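Local coordinates for Phi class glutathione transferase GSTF1 (Populus tremula x Populus tremuloides, PDB 4RI6), which binds glutathione and probably catalyses its conjugation to electrophilic compounds, releasing a halide ion from substrates of the type RX, at residues Val126-Glu130 and Ala131-Lys135; Ala21-Glu25 and Lys26-Phe30. All coordinates share one frame; numbering follows the deposited sequence.

Contact 1 (Val126-Glu130 and Ala131-Lys135); sequences VPVDE and ALIKK
With CG swung opposite the backbone N (chi1 174°), Asp129 lays its carboxylate against the opening turn of helix 130-150. There OD1 accepts two weak bonds, one from Ala131 N at 3.1 Å and a longer, straighter one from Leu132 N at 3.4 Å. The Asp129 and Leu132 side chains cross at about a right angle, with Asp129 CG 3.9 Å from Leu132 CB. The main chain of the same residue begins the helical pattern: Asp129 O receives Ile133 N at 2.9 Å. One residue on, Glu130 O takes Lys134 N at 3.0 Å. The bent Glu130 side chain runs alongside Ile133, placing OE1 3.9 Å from Ile133 CB; a negative charge on the first turn is likely to suit the positive end of the helix dipole. Val128 CG2 reaches Ile133 CG1 at 4.1 Å, while Ile133 also packs on Leu117 and Leu121 of helix 93-122. Together the Asp129 N-cap, which accepts weakly from amides of the first turn, and the Val128-Ile133 pair, the residue before the cap and the fourth after it, are characteristic of a helix start closed by a hydrophobic staple.

Contact 2 (Ala21-Glu25 and Lys26-Phe30); sequences ATLIE and KDVPF
A Schellman motif ends helix 14-25 where the chain turns toward strand 30-33, within the beta-alpha-beta crossover that opens the thioredoxin-like domain of a glutathione transferase. Asp27 takes positive phi (60°), and two backbone bonds close the turn behind it. Val28 N reaches back five residues to Leu23 O, the 6→1 bond of the motif, at 2.9 Å and almost straight (172°), while Asp27 N meets Ile24 O at 3.1 Å from well above its carbonyl plane. The preceding helical bond, Lys26 N to Thr22 O, is still intact at 2.9 Å.

The apolar half of the motif rests on Leu23. One branch, CD2, crosses to Val28 CG1 at 3.8 Å; the other, CD1, approaches the Phe30 ring obliquely, 3.8 Å from CD2 of that ring. With an alanine in place of Leu23 both methyl branches are gone, which is likely to open a gap beside Val28 and leave the Phe30 ring less firmly placed against the helix. The polar ends point elsewhere: Lys26 NZ is held by the carbonyl oxygens of Lys83 and Asn85, and Glu25 OE2 binds Ser204 and pairs with Arg202. Phe30 also touches Met211 of helix 203-214. Its CG occupies the crowded position between backbone N and carbonyl carbon (chi1 62°), which turns the ring back to the helix, where Ile24 CG1 meets the ring edge near its plane, 4.3 Å from Phe30 CE2.

The two contacts illustrate how two different helices are finished, one at its N-terminal end and the other at its C-terminal end. Contact 1 begins a helix of the C-terminal, all-helical part at the protein surface, where a charged side chain stands in for missing backbone acceptors. Contact 2 ends a helix of the thioredoxin-like part, mostly buried, and relies on a main-chain turn; its side chains contribute chiefly apolar packing, and its buried charges find partners in other parts of the chain. Each combines polar closure with apolar side-chain packing across the helix end. No secondary-structure element is shared: their centres lie 36 Å apart, on opposite sides of the chain's centre, and their nearest atoms about 25 Å apart.

Contact 1 (Val126-Glu130 and Ala131-Lys135)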
ATOM      1  N   VAL A 126      17.976  16.674 -10.880  1.00 28.03           N
ATOM      2  CA  VAL A 126      17.759  17.335 -12.154  1.00 27.52           C
ATOM      3  C   VAL A 126      16.657  18.365 -12.011  1.00 26.13           C
ATOM      4  O   VAL A 126      15.948  18.376 -10.990  1.00 25.61           O
ATOM      5  CB  VAL A 126      17.407  16.316 -13.250  1.00 28.41           C
ATOM      6  CG1 VAL A 126      18.593  15.394 -13.507  1.00 30.13           C
ATOM      7  CG2 VAL A 126      16.150  15.513 -12.860  1.00 28.70           C
ATOM      8  N   PRO A 127      16.531  19.277 -12.989  1.00 26.03           N
ATOM      9  CA  PRO A 127      15.488  20.304 -12.841  1.00 27.81           C
ATOM     10  C   PRO A 127      14.102  19.710 -12.828  1.00 29.17           C
ATOM     11  O   PRO A 127      13.887  18.590 -13.294  1.00 29.64           O
ATOM     12  CB  PRO A 127      15.690  21.202 -14.073  1.00 27.71           C
ATOM     13  CG  PRO A 127      17.157  21.023 -14.427  1.00 27.57           C
ATOM     14  CD  PRO A 127      17.420  19.554 -14.136  1.00 26.73           C
ATOM     15  N   VAL A 128      13.148  20.462 -12.311  1.00 29.00           N
ATOM     16  CA  VAL A 128      11.793  19.953 -12.309  1.00 31.01           C
ATOM     17  C   VAL A 128      11.211  20.126 -13.700  1.00 31.07           C
ATOM     18  O   VAL A 128      11.626  20.992 -14.484  1.00 31.16           O
ATOM     19  CB  VAL A 128      10.879  20.638 -11.248  1.00 34.85           C
ATOM     20  CG1 VAL A 128      11.651  20.909  -9.955  1.00 35.98           C
ATOM     21  CG2 VAL A 128      10.254  21.916 -11.789  1.00 35.80           C
ATOM     22  N   ASP A 129      10.284  19.238 -14.005  1.00 31.95           N
ATOM     23  CA  ASP A 129       9.477  19.299 -15.195  1.00 32.92           C
ATOM     24  C   ASP A 129       8.123  19.871 -14.758  1.00 31.36           C
ATOM     25  O   ASP A 129       7.358  19.197 -14.075  1.00 30.38           O
ATOM     26  CB  ASP A 129       9.353  17.904 -15.799  1.00 35.24           C
ATOM     27  CG  ASP A 129       8.400  17.843 -16.980  1.00 37.14           C
ATOM     28  OD1 ASP A 129       7.720  18.844 -17.287  1.00 37.31           O
ATOM     29  OD2 ASP A 129       8.322  16.767 -17.596  1.00 38.21           O
ATOM     30  N   GLU A 130       7.848  21.121 -15.120  1.00 31.69           N
ATOM     31  CA  GLU A 130       6.678  21.817 -14.582  1.00 31.36           C
ATOM     32  C   GLU A 130       5.365  21.242 -15.105  1.00 30.42           C
ATOM     33  O   GLU A 130       4.321  21.379 -14.465  1.00 28.95           O
ATOM     34  CB  GLU A 130       6.748  23.315 -14.893  1.00 33.60           C
ATOM     35  CG  GLU A 130       7.810  24.071 -14.098  1.00 35.69           C
ATOM     36  CD  GLU A 130       7.519  24.170 -12.601  1.00 37.87           C
ATOM     37  OE1 GLU A 130       6.395  23.863 -12.152  1.00 38.71           O
ATOM     38  OE2 GLU A 130       8.443  24.574 -11.863  1.00 39.16           O
ATOM     39  N   ALA A 131       5.408  20.601 -16.265  1.00 30.20           N
ATOM     40  CA  ALA A 131       4.228  19.921 -16.788  1.00 30.02           C
ATOM     41  C   ALA A 131       3.904  18.717 -15.903  1.00 29.24           C
ATOM     42  O   ALA A 131       2.727  18.427 -15.631  1.00 28.35           O
ATOM     43  CB  ALA A 131       4.452  19.497 -18.230  1.00 30.67           C
ATOM     44  N   LEU A 132       4.943  18.028 -15.433  1.00 28.83           N
ATOM     45  CA  LEU A 132       4.755  16.863 -14.563  1.00 28.32           C
ATOM     46  C   LEU A 132       4.371  17.302 -13.139  1.00 26.11           C
ATOM     47  O   LEU A 132       3.564  16.639 -12.469  1.00 25.84           O
ATOM     48  CB  LEU A 132       6.018  16.000 -14.533  1.00 29.78           C
ATOM     49  CG  LEU A 132       5.935  14.759 -13.637  1.00 30.28           C
ATOM     50  CD1 LEU A 132       4.716  13.893 -13.973  1.00 30.20           C
ATOM     51  CD2 LEU A 132       7.197  13.930 -13.768  1.00 31.24           C
ATOM     52  N   ILE A 133       4.940  18.418 -12.687  1.00 24.29           N
ATOM     53  CA  ILE A 133       4.510  19.005 -11.429  1.00 22.43           C
ATOM     54  C   ILE A 133       3.004  19.288 -11.500  1.00 21.48           C
ATOM     55  O   ILE A 133       2.257  18.913 -10.603  1.00 20.80           O
ATOM     56  CB  ILE A 133       5.265  20.309 -11.107  1.00 22.16           C
ATOM     57  CG1 ILE A 133       6.737  20.041 -10.830  1.00 22.60           C
ATOM     58  CG2 ILE A 133       4.634  20.995  -9.904  1.00 22.53           C
ATOM     59  CD1 ILE A 133       7.013  19.186  -9.617  1.00 23.19           C
ATOM     60  N   LYS A 134       2.558  19.935 -12.575  1.00 22.00           N
ATOM     61  CA  LYS A 134       1.136  20.264 -12.707  1.00 22.63           C
ATOM     62  C   LYS A 134       0.279  18.996 -12.700  1.00 22.92           C
ATOM     63  O   LYS A 134      -0.778  18.958 -12.077  1.00 20.88           O
ATOM     64  CB  LYS A 134       0.858  21.087 -13.970  1.00 25.19           C
ATOM     65  CG  LYS A 134      -0.658  21.291 -14.214  1.00 26.89           C
ATOM     66  CD  LYS A 134      -0.966  22.067 -15.486  1.00 28.98           C
ATOM     67  CE  LYS A 134      -2.328  21.706 -16.039  1.00 30.76           C
ATOM     68  NZ  LYS A 134      -3.389  22.107 -15.096  1.00 31.34           N
ATOM     69  N   LYS A 135       0.729  17.966 -13.400  1.00 23.48           N
ATOM     70  CA  LYS A 135      -0.009  16.706 -13.456  1.00 23.92           C
ATOM     71  C   LYS A 135      -0.229  16.125 -12.057  1.00 21.85           C
ATOM     72  O   LYS A 135      -1.333  15.666 -11.728  1.00 21.45           O
ATOM     73  CB  LYS A 135       0.733  15.715 -14.344  1.00 27.86           C
ATOM     74  CG  LYS A 135       0.025  14.410 -14.598  1.00 31.90           C
ATOM     75  CD  LYS A 135       0.714  13.671 -15.756  1.00 36.11           C
ATOM     76  CE  LYS A 135       0.327  12.195 -15.837  1.00 39.31           C
ATOM     77  NZ  LYS A 135      -1.137  11.971 -15.713  1.00 41.33           N
TER

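Contact 2 (Ala21-Glu25 and Lys26-Phe30)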
ATOM      1  N   ALA A  21       7.422   8.378  13.875  1.00 20.91           N
ATOM      2  CA  ALA A  21       6.230   8.926  14.484  1.00 21.00           C
ATOM      3  C   ALA A  21       5.432   7.813  15.156  1.00 20.68           C
ATOM      4  O   ALA A  21       4.876   8.010  16.243  1.00 22.06           O
ATOM      5  CB  ALA A  21       5.388   9.648  13.450  1.00 20.69           C
ATOM      6  N   THR A  22       5.379   6.647  14.513  1.00 19.31           N
ATOM      7  CA  THR A  22       4.675   5.505  15.075  1.00 19.56           C
ATOM      8  C   THR A  22       5.325   5.003  16.356  1.00 21.51           C
ATOM      9  O   THR A  22       4.639   4.771  17.347  1.00 22.86           O
ATOM     10  CB  THR A  22       4.591   4.371  14.037  1.00 18.65           C
ATOM     11  OG1 THR A  22       3.896   4.866  12.886  1.00 18.27           O
ATOM     12  CG2 THR A  22       3.867   3.145  14.603  1.00 19.82           C
ATOM     13  N   LEU A  23       6.646   4.857  16.343  1.00 20.87           N
ATOM     14  CA  LEU A  23       7.364   4.430  17.531  1.00 22.56           C
ATOM     15  C   LEU A  23       7.069   5.366  18.693  1.00 22.85           C
ATOM     16  O   LEU A  23       6.855   4.929  19.815  1.00 23.70           O
ATOM     17  CB  LEU A  23       8.866   4.371  17.253  1.00 23.17           C
ATOM     18  CG  LEU A  23       9.281   3.230  16.325  1.00 23.63           C
ATOM     19  CD1 LEU A  23      10.666   3.461  15.784  1.00 23.04           C
ATOM     20  CD2 LEU A  23       9.223   1.924  17.085  1.00 24.02           C
ATOM     21  N   ILE A  24       7.048   6.663  18.414  1.00 22.25           N
ATOM     22  CA  ILE A  24       6.866   7.652  19.473  1.00 22.29           C
ATOM     23  C   ILE A  24       5.425   7.617  20.007  1.00 23.05           C
ATOM     24  O   ILE A  24       5.214   7.632  21.218  1.00 24.22           O
ATOM     25  CB  ILE A  24       7.228   9.052  18.975  1.00 22.39           C
ATOM     26  CG1 ILE A  24       8.735   9.133  18.707  1.00 22.69           C
ATOM     27  CG2 ILE A  24       6.834  10.097  20.007  1.00 22.74           C
ATOM     28  CD1 ILE A  24       9.165  10.330  17.868  1.00 23.55           C
ATOM     29  N   GLU A  25       4.444   7.531  19.108  1.00 23.34           N
ATOM     30  CA  GLU A  25       3.061   7.328  19.515  1.00 23.78           C
ATOM     31  C   GLU A  25       2.911   6.084  20.365  1.00 24.72           C
ATOM     32  O   GLU A  25       2.137   6.070  21.324  1.00 26.36           O
ATOM     33  CB  GLU A  25       2.152   7.218  18.290  1.00 24.09           C
ATOM     34  CG  GLU A  25       1.916   8.541  17.560  1.00 25.44           C
ATOM     35  CD  GLU A  25       0.876   9.452  18.222  1.00 26.38           C
ATOM     36  OE1 GLU A  25       0.009   8.957  18.975  1.00 27.40           O
ATOM     37  OE2 GLU A  25       0.919  10.673  17.960  1.00 25.97           O
ATOM     38  N   LYS A  26       3.642   5.028  20.006  1.00 24.79           N
ATOM     39  CA  LYS A  26       3.519   3.767  20.727  1.00 24.72           C
ATOM     40  C   LYS A  26       4.435   3.664  21.938  1.00 26.72           C
ATOM     41  O   LYS A  26       4.440   2.628  22.600  1.00 27.07           O
ATOM     42  CB  LYS A  26       3.786   2.593  19.782  1.00 24.24           C
ATOM     43  CG  LYS A  26       2.733   2.490  18.695  1.00 23.59           C
ATOM     44  CD  LYS A  26       1.318   2.305  19.244  1.00 24.23           C
ATOM     45  CE  LYS A  26       1.186   1.110  20.179  1.00 24.42           C
ATOM     46  NZ  LYS A  26      -0.224   0.865  20.612  1.00 24.16           N
ATOM     47  N   ASP A  27       5.189   4.728  22.226  1.00 28.42           N
ATOM     48  CA  ASP A  27       6.071   4.777  23.391  1.00 30.04           C
ATOM     49  C   ASP A  27       7.109   3.658  23.322  1.00 29.45           C
ATOM     50  O   ASP A  27       7.454   3.067  24.333  1.00 30.94           O
ATOM     51  CB  ASP A  27       5.228   4.673  24.675  1.00 33.36           C
ATOM     52  CG  ASP A  27       6.031   4.909  25.940  1.00 37.47           C
ATOM     53  OD1 ASP A  27       7.044   5.638  25.887  1.00 38.40           O
ATOM     54  OD2 ASP A  27       5.637   4.342  26.989  1.00 38.89           O
ATOM     55  N   VAL A  28       7.576   3.344  22.117  1.00 28.40           N
ATOM     56  CA  VAL A  28       8.556   2.282  21.942  1.00 29.31           C
ATOM     57  C   VAL A  28       9.946   2.873  21.838  1.00 30.12           C
ATOM     58  O   VAL A  28      10.224   3.632  20.913  1.00 30.39           O
ATOM     59  CB  VAL A  28       8.266   1.453  20.698  1.00 28.88           C
ATOM     60  CG1 VAL A  28       9.332   0.383  20.512  1.00 28.92           C
ATOM     61  CG2 VAL A  28       6.895   0.828  20.821  1.00 29.18           C
ATOM     62  N   PRO A  29      10.828   2.529  22.785  1.00 31.56           N
ATOM     63  CA  PRO A  29      12.185   3.052  22.642  1.00 31.48           C
ATOM     64  C   PRO A  29      12.873   2.457  21.436  1.00 30.39           C
ATOM     65  O   PRO A  29      12.587   1.317  21.081  1.00 30.46           O
ATOM     66  CB  PRO A  29      12.876   2.616  23.937  1.00 32.64           C
ATOM     67  CG  PRO A  29      11.751   2.300  24.904  1.00 33.35           C
ATOM     68  CD  PRO A  29      10.662   1.755  24.025  1.00 32.26           C
ATOM     69  N   PHE A  30      13.757   3.222  20.810  1.00 29.04           N
ATOM     70  CA  PHE A  30      14.402   2.771  19.596  1.00 28.57           C
ATOM     71  C   PHE A  30      15.805   3.345  19.506  1.00 29.29           C
ATOM     72  O   PHE A  30      16.145   4.315  20.184  1.00 30.10           O
ATOM     73  CB  PHE A  30      13.580   3.158  18.350  1.00 27.07           C
ATOM     74  CG  PHE A  30      13.428   4.641  18.168  1.00 27.01           C
ATOM     75  CD1 PHE A  30      14.388   5.368  17.484  1.00 27.60           C
ATOM     76  CD2 PHE A  30      12.331   5.300  18.682  1.00 26.77           C
ATOM     77  CE1 PHE A  30      14.264   6.735  17.325  1.00 28.66           C
ATOM     78  CE2 PHE A  30      12.193   6.657  18.523  1.00 27.38           C
ATOM     79  CZ  PHE A  30      13.163   7.377  17.843  1.00 28.27           C
TER